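Local coordinates for CdiA toxin (Cupriavidus taiwanensis, PDB 5T87), which probably acts as the toxic catalytic C-terminal domain of a contact-dependent growth inhibition protein, held here in complex with its CdiI immunity protein, at residues Gly3-Gln8 / Thr31-Val36. Numbering follows the deposited sequence.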
loop_
_atom_site.group_PDB
_atom_site.type_symbol
_atom_site.label_atom_id
_atom_site.label_comp_id
_atom_site.label_asym_id
_atom_site.label_seq_id
_atom_site.Cartn_x
_atom_site.Cartn_y
_atom_site.Cartn_z
ATOM N N GLY E 3 -2.753 3.928 12.638
ATOM C CA GLY E 3 -2.529 2.500 12.238
ATOM C C GLY E 3 -3.228 1.509 13.159
ATOM O O GLY E 3 -4.033 1.919 14.003
ATOM N N PRO E 4 -2.949 0.195 12.987
ATOM C CA PRO E 4 -3.435 -0.863 13.897
ATOM C C PRO E 4 -2.893 -0.763 15.320
ATOM O O PRO E 4 -1.820 -0.195 15.532
ATOM C CB PRO E 4 -2.929 -2.157 13.245
ATOM C CG PRO E 4 -2.807 -1.827 11.810
ATOM C CD PRO E 4 -2.405 -0.378 11.740
ATOM N N SER E 5 -3.632 -1.329 16.275
ATOM C CA SER E 5 -3.196 -1.373 17.679
ATOM C C SER E 5 -2.062 -2.393 17.909
ATOM O O SER E 5 -1.045 -2.056 18.521
ATOM C CB SER E 5 -4.382 -1.667 18.610
ATOM O OG SER E 5 -4.951 -2.937 18.337
ATOM N N ASN E 6 -2.227 -3.614 17.396
ATOM C CA ASN E 6 -1.293 -4.718 17.678
ATOM C C ASN E 6 -0.582 -5.221 16.402
ATOM O O ASN E 6 -0.723 -6.380 16.002
ATOM C CB ASN E 6 -2.048 -5.844 18.409
ATOM C CG ASN E 6 -2.808 -5.338 19.638
ATOM O OD1 ASN E 6 -2.273 -4.567 20.438
ATOM N ND2 ASN E 6 -4.066 -5.759 19.779
ATOM N N GLY E 7 0.204 -4.334 15.792
ATOM C CA GLY E 7 0.831 -4.576 14.481
ATOM C C GLY E 7 1.628 -5.864 14.313
ATOM O O GLY E 7 1.394 -6.632 13.369
ATOM N N GLN E 8 2.556 -6.111 15.234
ATOM C CA GLN E 8 3.486 -7.235 15.095
ATOM C C GLN E 8 2.779 -8.604 15.127
ATOM O O GLN E 8 2.923 -9.393 14.187
ATOM C CB GLN E 8 4.605 -7.134 16.146
ATOM C CG GLN E 8 5.771 -8.093 15.963
ATOM C CD GLN E 8 6.413 -7.996 14.591
ATOM O OE1 GLN E 8 7.004 -6.980 14.245
ATOM N NE2 GLN E 8 6.299 -9.054 13.807
ATOM N N THR E 31 -8.946 -6.227 19.442
ATOM C CA THR E 31 -9.792 -5.069 19.080
ATOM C C THR E 31 -10.833 -5.339 17.972
ATOM O O THR E 31 -11.688 -4.485 17.726
ATOM C CB THR E 31 -8.965 -3.816 18.683
ATOM O OG1 THR E 31 -8.363 -4.010 17.399
ATOM C CG2 THR E 31 -7.884 -3.501 19.728
ATOM N N GLY E 32 -10.750 -6.487 17.292
ATOM C CA GLY E 32 -11.760 -6.872 16.287
ATOM C C GLY E 32 -11.686 -6.194 14.919
ATOM O O GLY E 32 -12.511 -6.473 14.047
ATOM N N GLU E 33 -10.702 -5.318 14.721
ATOM C CA GLU E 33 -10.539 -4.587 13.459
ATOM C C GLU E 33 -9.951 -5.485 12.358
ATOM O O GLU E 33 -9.240 -6.449 12.655
ATOM C CB GLU E 33 -9.648 -3.358 13.686
ATOM C CG GLU E 33 -8.168 -3.678 13.928
ATOM C CD GLU E 33 -7.437 -2.682 14.826
ATOM O OE1 GLU E 33 -8.041 -1.674 15.261
ATOM O OE2 GLU E 33 -6.239 -2.920 15.111
ATOM N N PHE E 34 -10.274 -5.173 11.101
ATOM C CA PHE E 34 -9.703 -5.862 9.936
ATOM C C PHE E 34 -8.521 -5.056 9.409
ATOM O O PHE E 34 -8.619 -3.831 9.266
ATOM C CB PHE E 34 -10.747 -6.040 8.832
ATOM C CG PHE E 34 -11.971 -6.785 9.279
ATOM C CD1 PHE E 34 -11.905 -8.153 9.553
ATOM C CD2 PHE E 34 -13.193 -6.124 9.444
ATOM C CE1 PHE E 34 -13.034 -8.846 9.978
ATOM C CE2 PHE E 34 -14.321 -6.812 9.866
ATOM C CZ PHE E 34 -14.242 -8.174 10.136
ATOM N N VAL E 35 -7.418 -5.756 9.112
ATOM C CA VAL E 35 -6.120 -5.126 8.784
ATOM C C VAL E 35 -5.505 -5.645 7.481
ATOM O O VAL E 35 -5.382 -6.859 7.293
ATOM C CB VAL E 35 -5.078 -5.338 9.908
ATOM C CG1 VAL E 35 -3.824 -4.506 9.640
ATOM C CG2 VAL E 35 -5.671 -4.987 11.269
ATOM N N VAL E 36 -5.110 -4.705 6.613
ATOM C CA VAL E 36 -4.427 -4.988 5.345
ATOM C C VAL E 36 -2.947 -4.620 5.474
ATOM O O VAL E 36 -2.609 -3.507 5.910
ATOM C CB VAL E 36 -5.030 -4.173 4.186
ATOM C CG1 VAL E 36 -4.258 -4.410 2.884
ATOM C CG2 VAL E 36 -6.510 -4.489 4.000
#
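The N-terminal lead-in to helix 7-12 lies against the face of a four-stranded antiparallel sheet, where the turn after strand 21-27 runs into strand 34-41; the two segments bury 198 Å² between them in a contact near the protein surface. Pro4 makes the apolar part. Its CG meets Val35 CG1 at 3.6 Å, the two side chains meeting at a slant, and Val35 CG1 reaches it by standing anti to the backbone N (chi1 -172°). Pro4 also packs on Tyr5 of the CdiI immunity protein.

Ser5 supplies the polar part. Its backbone N donates to Glu33 OE2 at 3.3 Å, long but nearly straight, with an N-H...O angle of 167°, and the bond uses the syn lone pair of the carboxylate. Glu33 delivers that oxygen with CG tucked between the backbone N and the carbonyl carbon (chi1 71°) and an extended chain beyond. Asp28 OD2 lies close to the same OE2, a like-charge approach that could raise the proton affinity of either carboxylate, while the Ser5 N-H might partly offset it. The Thr31 methyl, anti to its own carbonyl carbon, ends with CG2 3.3 Å from Ser5 OG, a close van der Waals contact.

Asn6, at the N-cap position, makes no capping bond; its ND2 is instead hydrogen-bonded to Asp28 OD1, and the same Asn6 ND2 lies 4.4 Å from Thr31 CG2.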